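PDB 3FI9: malate dehydrogenase from Porphyromonas gingivalis, which probably catalyses the NAD-dependent interconversion of malate and oxaloacetate. Local coordinates for residues P42-E48 / T65-D69; L172-R177 / T192-N196; G269-M275 / L303-Y307. All coordinates share one frame. Numbering follows the deposited sequence.

Contact 1 of 3, residues P42-E48 / T65-D69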
# COMPACT_ATOMS: atom_id res chain seq x y z
N PRO A 42 5.20 11.89 16.17
CA PRO A 42 5.51 11.94 17.64
C PRO A 42 5.56 10.56 18.27
O PRO A 42 6.19 10.39 19.31
CB PRO A 42 4.33 12.72 18.25
CG PRO A 42 3.23 12.62 17.22
CD PRO A 42 3.96 12.63 15.86
N PHE A 43 4.90 9.57 17.68
CA PHE A 43 4.84 8.24 18.31
C PHE A 43 6.04 7.42 17.87
O PHE A 43 5.98 6.71 16.87
CB PHE A 43 3.50 7.55 17.98
CG PHE A 43 3.32 6.21 18.62
CD1 PHE A 43 3.79 5.95 19.90
CD2 PHE A 43 2.66 5.20 17.94
CE1 PHE A 43 3.62 4.71 20.49
CE2 PHE A 43 2.49 3.95 18.51
CZ PHE A 43 2.97 3.70 19.78
N ALA A 44 7.14 7.51 18.61
CA ALA A 44 8.43 7.00 18.11
C ALA A 44 8.43 5.48 17.91
O ALA A 44 9.04 4.96 16.99
CB ALA A 44 9.60 7.44 19.05
N VAL A 45 7.74 4.75 18.77
CA VAL A 45 7.81 3.30 18.65
C VAL A 45 7.02 2.81 17.42
O VAL A 45 7.52 2.00 16.64
CB VAL A 45 7.38 2.59 19.96
CG1 VAL A 45 7.18 1.10 19.70
CG2 VAL A 45 8.46 2.82 20.97
N GLY A 46 5.83 3.36 17.23
CA GLY A 46 5.03 3.00 16.10
C GLY A 46 5.74 3.40 14.85
O GLY A 46 5.72 2.63 13.90
N LEU A 47 6.41 4.56 14.86
CA LEU A 47 7.15 5.08 13.71
C LEU A 47 8.25 4.12 13.32
O LEU A 47 8.46 3.83 12.15
CB LEU A 47 7.81 6.44 14.00
CG LEU A 47 8.58 7.20 12.89
CD1 LEU A 47 7.76 7.39 11.58
CD2 LEU A 47 9.04 8.54 13.40
N GLU A 48 8.99 3.65 14.32
CA GLU A 48 10.08 2.74 14.03
C GLU A 48 9.59 1.46 13.35
O GLU A 48 10.29 0.92 12.49
CB GLU A 48 10.86 2.36 15.30
CG GLU A 48 12.06 1.50 14.98
CD GLU A 48 12.86 1.13 16.24
OE1 GLU A 48 12.60 1.70 17.32
OE2 GLU A 48 13.79 0.30 16.11
N THR A 65 14.46 8.04 5.96
CA THR A 65 14.81 8.57 7.26
C THR A 65 13.53 8.60 8.10
O THR A 65 12.42 8.67 7.56
CB THR A 65 15.51 9.98 7.24
OG1 THR A 65 14.76 10.93 6.46
CG2 THR A 65 16.99 9.90 6.72
N PHE A 66 13.67 8.49 9.41
CA PHE A 66 12.50 8.69 10.26
C PHE A 66 12.91 9.43 11.50
O PHE A 66 14.06 9.31 11.95
CB PHE A 66 11.76 7.41 10.57
CG PHE A 66 12.55 6.40 11.36
CD1 PHE A 66 12.41 6.31 12.75
CD2 PHE A 66 13.43 5.54 10.72
CE1 PHE A 66 13.13 5.36 13.47
CE2 PHE A 66 14.15 4.59 11.45
CZ PHE A 66 14.01 4.50 12.80
N THR A 67 11.97 10.19 12.04
CA THR A 67 12.27 11.01 13.20
C THR A 67 11.00 11.48 13.90
O THR A 67 9.94 11.65 13.26
CB THR A 67 13.18 12.25 12.80
OG1 THR A 67 13.47 13.03 13.96
CG2 THR A 67 12.46 13.17 11.80
N SER A 68 11.11 11.67 15.22
CA SER A 68 10.05 12.31 16.01
C SER A 68 10.37 13.76 16.38
O SER A 68 9.66 14.36 17.21
CB SER A 68 9.76 11.54 17.29
OG SER A 68 9.33 10.25 16.96
N ASP A 69 11.40 14.31 15.74
CA ASP A 69 11.83 15.69 15.92
C ASP A 69 11.41 16.49 14.71
O ASP A 69 11.90 16.26 13.58
CB ASP A 69 13.36 15.80 16.06
CG ASP A 69 13.83 17.25 16.35
OD1 ASP A 69 13.93 17.64 17.53
OD2 ASP A 69 14.01 18.03 15.42

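Contact 2 of 3, residues L172-R177 / T192-N196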
# COMPACT_ATOMS: atom_id res chain seq x y z
N LEU A 172 -15.67 3.60 -16.74
CA LEU A 172 -16.60 4.02 -17.80
C LEU A 172 -17.53 5.14 -17.34
O LEU A 172 -18.25 5.73 -18.14
CB LEU A 172 -17.42 2.84 -18.27
CG LEU A 172 -16.57 1.61 -18.67
CD1 LEU A 172 -17.47 0.44 -19.13
CD2 LEU A 172 -15.62 2.02 -19.77
N VAL A 173 -17.51 5.44 -16.05
CA VAL A 173 -18.26 6.60 -15.54
C VAL A 173 -17.21 7.75 -15.49
O VAL A 173 -16.29 7.71 -14.69
CB VAL A 173 -18.85 6.33 -14.14
CG1 VAL A 173 -19.63 7.55 -13.63
CG2 VAL A 173 -19.77 5.13 -14.16
N THR A 174 -17.36 8.75 -16.33
CA THR A 174 -16.26 9.67 -16.49
C THR A 174 -16.62 11.02 -15.90
O THR A 174 -17.79 11.38 -15.85
CB THR A 174 -15.88 9.77 -17.99
OG1 THR A 174 -17.05 10.12 -18.75
CG2 THR A 174 -15.37 8.39 -18.46
N ASN A 175 -15.62 11.74 -15.39
CA ASN A 175 -15.82 13.14 -14.95
C ASN A 175 -16.89 13.32 -13.87
O ASN A 175 -17.67 14.30 -13.91
CB ASN A 175 -16.17 14.03 -16.14
CG ASN A 175 -15.64 15.45 -15.98
OD1 ASN A 175 -14.65 15.66 -15.30
ND2 ASN A 175 -16.32 16.43 -16.57
N THR A 176 -16.90 12.44 -12.87
CA THR A 176 -17.82 12.59 -11.75
C THR A 176 -17.19 13.64 -10.84
O THR A 176 -15.97 13.57 -10.54
CB THR A 176 -17.93 11.31 -10.93
OG1 THR A 176 -16.65 10.68 -10.92
CG2 THR A 176 -18.92 10.34 -11.53
N ARG A 177 -17.98 14.59 -10.39
CA ARG A 177 -17.43 15.73 -9.66
C ARG A 177 -18.34 16.16 -8.53
O ARG A 177 -19.53 16.32 -8.73
CB ARG A 177 -17.23 16.94 -10.60
CG ARG A 177 -16.13 16.76 -11.57
CD ARG A 177 -14.82 16.65 -10.86
NE ARG A 177 -13.73 16.69 -11.82
CZ ARG A 177 -13.12 15.61 -12.31
NH1 ARG A 177 -13.48 14.40 -11.94
NH2 ARG A 177 -12.15 15.77 -13.20
N THR A 192 -21.49 17.36 -14.97
CA THR A 192 -20.16 17.11 -15.49
C THR A 192 -19.98 15.67 -15.98
O THR A 192 -19.06 15.38 -16.72
CB THR A 192 -19.02 17.33 -14.43
OG1 THR A 192 -19.07 16.31 -13.44
CG2 THR A 192 -19.11 18.70 -13.75
N ALA A 193 -20.81 14.75 -15.52
CA ALA A 193 -20.52 13.32 -15.65
C ALA A 193 -21.20 12.62 -16.84
O ALA A 193 -22.28 12.99 -17.26
CB ALA A 193 -20.84 12.58 -14.40
N LYS A 194 -20.55 11.56 -17.32
CA LYS A 194 -21.15 10.67 -18.31
C LYS A 194 -21.06 9.24 -17.85
O LYS A 194 -20.08 8.85 -17.20
CB LYS A 194 -20.38 10.77 -19.61
CG LYS A 194 -20.71 11.99 -20.41
CD LYS A 194 -19.74 12.13 -21.58
CE LYS A 194 -20.14 13.36 -22.39
NZ LYS A 194 -19.65 13.26 -23.80
N VAL A 195 -22.03 8.43 -18.24
CA VAL A 195 -22.03 7.04 -17.88
C VAL A 195 -21.89 6.22 -19.15
O VAL A 195 -22.86 6.06 -19.89
CB VAL A 195 -23.34 6.67 -17.17
CG1 VAL A 195 -23.41 5.17 -16.97
CG2 VAL A 195 -23.48 7.45 -15.84
N ASN A 196 -20.68 5.72 -19.41
CA ASN A 196 -20.40 5.05 -20.68
C ASN A 196 -20.82 5.92 -21.87
O ASN A 196 -21.46 5.43 -22.81
CB ASN A 196 -21.14 3.69 -20.76
CG ASN A 196 -20.42 2.69 -21.68
OD1 ASN A 196 -19.20 2.74 -21.80
ND2 ASN A 196 -21.18 1.81 -22.34
O HOH W 1 -20.74 14.65 -10.91

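Contact 3 of 3, residues G269-M275 / L303-Y307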
# COMPACT_ATOMS: atom_id res chain seq x y z
N GLY A 269 -18.73 36.29 -4.21
CA GLY A 269 -19.70 35.21 -3.94
C GLY A 269 -19.13 34.03 -3.17
O GLY A 269 -19.86 33.29 -2.51
N PHE A 270 -17.81 33.88 -3.23
CA PHE A 270 -17.13 32.78 -2.51
C PHE A 270 -15.82 33.33 -1.88
O PHE A 270 -14.74 33.03 -2.33
CB PHE A 270 -16.83 31.68 -3.53
CG PHE A 270 -18.07 31.07 -4.12
CD1 PHE A 270 -18.75 30.09 -3.44
CD2 PHE A 270 -18.57 31.52 -5.35
CE1 PHE A 270 -19.91 29.52 -3.98
CE2 PHE A 270 -19.75 30.94 -5.92
CZ PHE A 270 -20.41 29.95 -5.22
N GLU A 271 -15.94 34.18 -0.87
CA GLU A 271 -14.78 34.93 -0.42
C GLU A 271 -14.01 34.19 0.66
O GLU A 271 -14.62 33.57 1.52
CB GLU A 271 -15.26 36.28 0.13
CG GLU A 271 -16.01 37.12 -0.93
CD GLU A 271 -17.51 36.84 -1.02
OE1 GLU A 271 -18.05 35.90 -0.35
OE2 GLU A 271 -18.16 37.60 -1.79
N HIS A 272 -12.67 34.27 0.63
CA HIS A 272 -11.85 33.91 1.83
C HIS A 272 -12.13 32.54 2.39
O HIS A 272 -12.56 32.39 3.54
CB HIS A 272 -12.08 34.94 2.95
CG HIS A 272 -11.71 36.33 2.55
ND1 HIS A 272 -12.62 37.36 2.47
CD2 HIS A 272 -10.52 36.84 2.13
CE1 HIS A 272 -12.02 38.45 2.04
NE2 HIS A 272 -10.75 38.17 1.83
N ILE A 273 -11.88 31.51 1.58
CA ILE A 273 -12.29 30.17 1.99
C ILE A 273 -11.41 29.12 1.37
O ILE A 273 -10.68 29.41 0.40
CB ILE A 273 -13.79 29.92 1.58
CG1 ILE A 273 -14.40 28.80 2.40
CG2 ILE A 273 -13.91 29.69 0.05
CD1 ILE A 273 -14.67 29.23 3.87
N MET A 274 -11.46 27.90 1.89
CA MET A 274 -10.84 26.75 1.15
C MET A 274 -11.99 25.80 0.81
O MET A 274 -12.75 25.43 1.72
CB MET A 274 -9.90 25.95 2.05
CG MET A 274 -8.80 26.73 2.73
SD MET A 274 -7.33 26.77 1.65
CE MET A 274 -7.04 24.99 1.57
N MET A 275 -12.09 25.40 -0.46
CA MET A 275 -13.17 24.54 -0.96
C MET A 275 -12.59 23.53 -1.94
O MET A 275 -11.61 23.85 -2.60
CB MET A 275 -14.19 25.37 -1.77
CG MET A 275 -15.24 26.03 -0.93
SD MET A 275 -16.59 26.65 -1.92
CE MET A 275 -15.72 27.68 -3.03
N LEU A 303 -23.56 24.89 -4.57
CA LEU A 303 -22.18 25.23 -4.18
C LEU A 303 -22.16 26.43 -3.20
O LEU A 303 -21.40 26.44 -2.23
CB LEU A 303 -21.34 25.53 -5.42
CG LEU A 303 -19.83 25.78 -5.19
CD1 LEU A 303 -19.19 24.57 -4.52
CD2 LEU A 303 -19.07 26.12 -6.46
N LYS A 304 -23.00 27.42 -3.46
CA LYS A 304 -23.13 28.58 -2.56
C LYS A 304 -23.63 28.14 -1.18
O LYS A 304 -23.14 28.61 -0.16
CB LYS A 304 -24.06 29.62 -3.20
CG LYS A 304 -24.32 30.87 -2.36
CD LYS A 304 -23.00 31.50 -1.87
CE LYS A 304 -23.26 32.90 -1.25
NZ LYS A 304 -22.01 33.60 -0.83
N GLU A 305 -24.61 27.23 -1.15
CA GLU A 305 -25.08 26.63 0.09
C GLU A 305 -23.94 25.99 0.90
O GLU A 305 -23.81 26.20 2.11
CB GLU A 305 -26.07 25.51 -0.24
CG GLU A 305 -27.46 25.93 -0.54
CD GLU A 305 -28.31 25.92 0.73
OE1 GLU A 305 -28.38 26.98 1.39
OE2 GLU A 305 -28.92 24.86 1.05
N SER A 306 -23.16 25.14 0.24
CA SER A 306 -21.98 24.53 0.84
C SER A 306 -20.99 25.64 1.32
O SER A 306 -20.48 25.62 2.48
CB SER A 306 -21.33 23.58 -0.19
OG SER A 306 -20.17 22.97 0.30
N TYR A 307 -20.77 26.62 0.45
CA TYR A 307 -19.91 27.77 0.81
C TYR A 307 -20.39 28.38 2.15
O TYR A 307 -19.59 28.61 3.04
CB TYR A 307 -19.83 28.84 -0.30
CG TYR A 307 -19.13 30.09 0.23
CD1 TYR A 307 -17.74 30.20 0.22
CD2 TYR A 307 -19.88 31.10 0.84
CE1 TYR A 307 -17.10 31.34 0.79
CE2 TYR A 307 -19.27 32.22 1.41
CZ TYR A 307 -17.89 32.33 1.36
OH TYR A 307 -17.32 33.45 1.94

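Contact 1 of 3, residues P42-E48 / T65-D69
In the Rossmann-type NAD-binding domain, this contact closes a beta-alpha-beta unit: helix 44-57 follows strand 37-40 and runs back over strand 65-67, at the outer edge of the sheet within this chain. The axes of the short pieces, helix 44-48 and strand 65-67, approach to 8.9 Å and are nearly antiparallel at 166°. Leu47 makes the main helix-side contact. Its CA-to-CB bond points at the strand, its CG lies 3.9 Å from Phe66 CD1, and its CD2 comes to 3.2 Å from Thr67 O, a tight touch on the strand backbone. At the next residue, Glu48 CA lies 4.1 Å from Phe66 CE1. This is the classical right-handed crossover, in which apolar side chains of the helix bed down on the parallel strands; Leu47 also touches Leu39 of the neighbouring strand and lies close to Ala16, a predicted NAD-binding residue. At the other end, Ala44 CB sits 3.5 Å from Ser68 OG, and that hydroxyl is hydrogen-bonded to the carbonyl of Asp41, itself predicted to bind NAD. Phe43 is the N-cap residue of the helix. Past the strand, Asp69 N donates to Thr67 OG1 at 3.0 Å, an ST turn leading into the next helix, and Thr67 OG1 is also hydrogen-bonded to Glu72, while Val45 and Glu48 pack on Leu231 of the second subunit.

Contact 2 of 3, residues L172-R177 / T192-N196
Thr192 presses its side chain against the turn at Asn175 to Arg177: its OG1 gives a very short 2.5 Å hydrogen bond to Asn175 O and lies 3.4 Å from Arg177 CB. Asn175 answers with ND2, bonded to Thr192 O at 2.9 Å, so the two residues clamp one end of a small antiparallel sheet in the C-terminal domain, where 173-174 is an outer strand and 194-195 the middle one. Thr174 and Lys194 form the hydrogen-bonded pair, with Thr174 N to Lys194 O at 2.9 Å and Lys194 N to Thr174 O at 3.1 Å. Next comes the non-hydrogen-bonded pair Val173 and Val195, whose CA atoms are 4.5 Å apart; their side chains turn to the face covered by helix 153-166, meeting Leu162 and Phe166. Thr174 and Lys194 point to the other face, Thr174 OG1 3.5 Å from Lys194 CB. Thr176 CG2 lies 4.1 Å from Ala193 CB. Arg177 leads its guanidinium away to a salt bridge with Glu278, and its NH1 also holds Thr176 O. At the far end the ladder finishes with Asn196 N donating to Leu172 O at 2.7 Å.

Contact 3 of 3, residues G269-M275 / L303-Y307
A single tyrosine fills the corner where the chain turns between two strands. Tyr307, projecting from helix 297-319, gives up more surface to this contact than any other residue, and its OH donates a 2.7 Å hydrogen bond to Glu271 O, just before the corner at His272. The polar tip of a buried ring is thus tied to the backbone of the segment it packs against. Over one face of that ring lies the chain itself: Phe270 CA stands 3.9 Å from the Tyr307 ring centroid, 24° off the normal, a CH-pi contact. The two rings make an offset edge-to-face pair, with the edge of Phe270 toward the face of Tyr307, centroids 5.6 Å apart and planes at 87°. Phe270 CD1 also reaches Tyr307 CB at 3.5 Å, and Phe270 CE1 meets Leu303 CG at 3.9 Å, one helical turn earlier. Round the edge of the tyrosine, Ile273 CG2 comes to 3.7 Å from Tyr307 CE1, and Met275 SD lies 4.2 Å from both Tyr307 CB and Leu303 CD1. From the next helix position after Leu303, Lys304 NZ donates to Gly269 O at 2.7 Å, while Gly269 N is held by Glu271 OE2 at 2.8 Å. Ile291 closes the apolar cluster against Phe270, Met275 and Leu303. His272 and Ile273 both face Val265, forming a G1 beta bulge in the hairpin between strands 261-267 and 273-277. The whole is helix-on-sheet packing in the alpha/beta C-terminal domain, with the long helix 297-319 laid across the hairpin at the end of the mixed sheet.

How the contacts relate
Along the chain the three contacts come in series. Contact 1 belongs to the NAD-binding domain; contacts 2 and 3 belong to the C-terminal domain, on the other side of the chain's centre from contact 1. Centre to centre, contact 1 is about 42 Å from contact 2 and about 38 Å from contact 3, whereas contacts 2 and 3 are about 24 Å apart, without touching. Contacts 1 and 3 nevertheless share the mixed sheet, at its two outermost strands, so, as traced in this chain, the sheet runs from the NAD-binding part into the C-terminal part. Contact 2 uses a separate antiparallel sheet. His182, the predicted proton acceptor, lies in the sequence between the two segments of contact 2, and its side chain is about 10 Å from that of Met275 in contact 3.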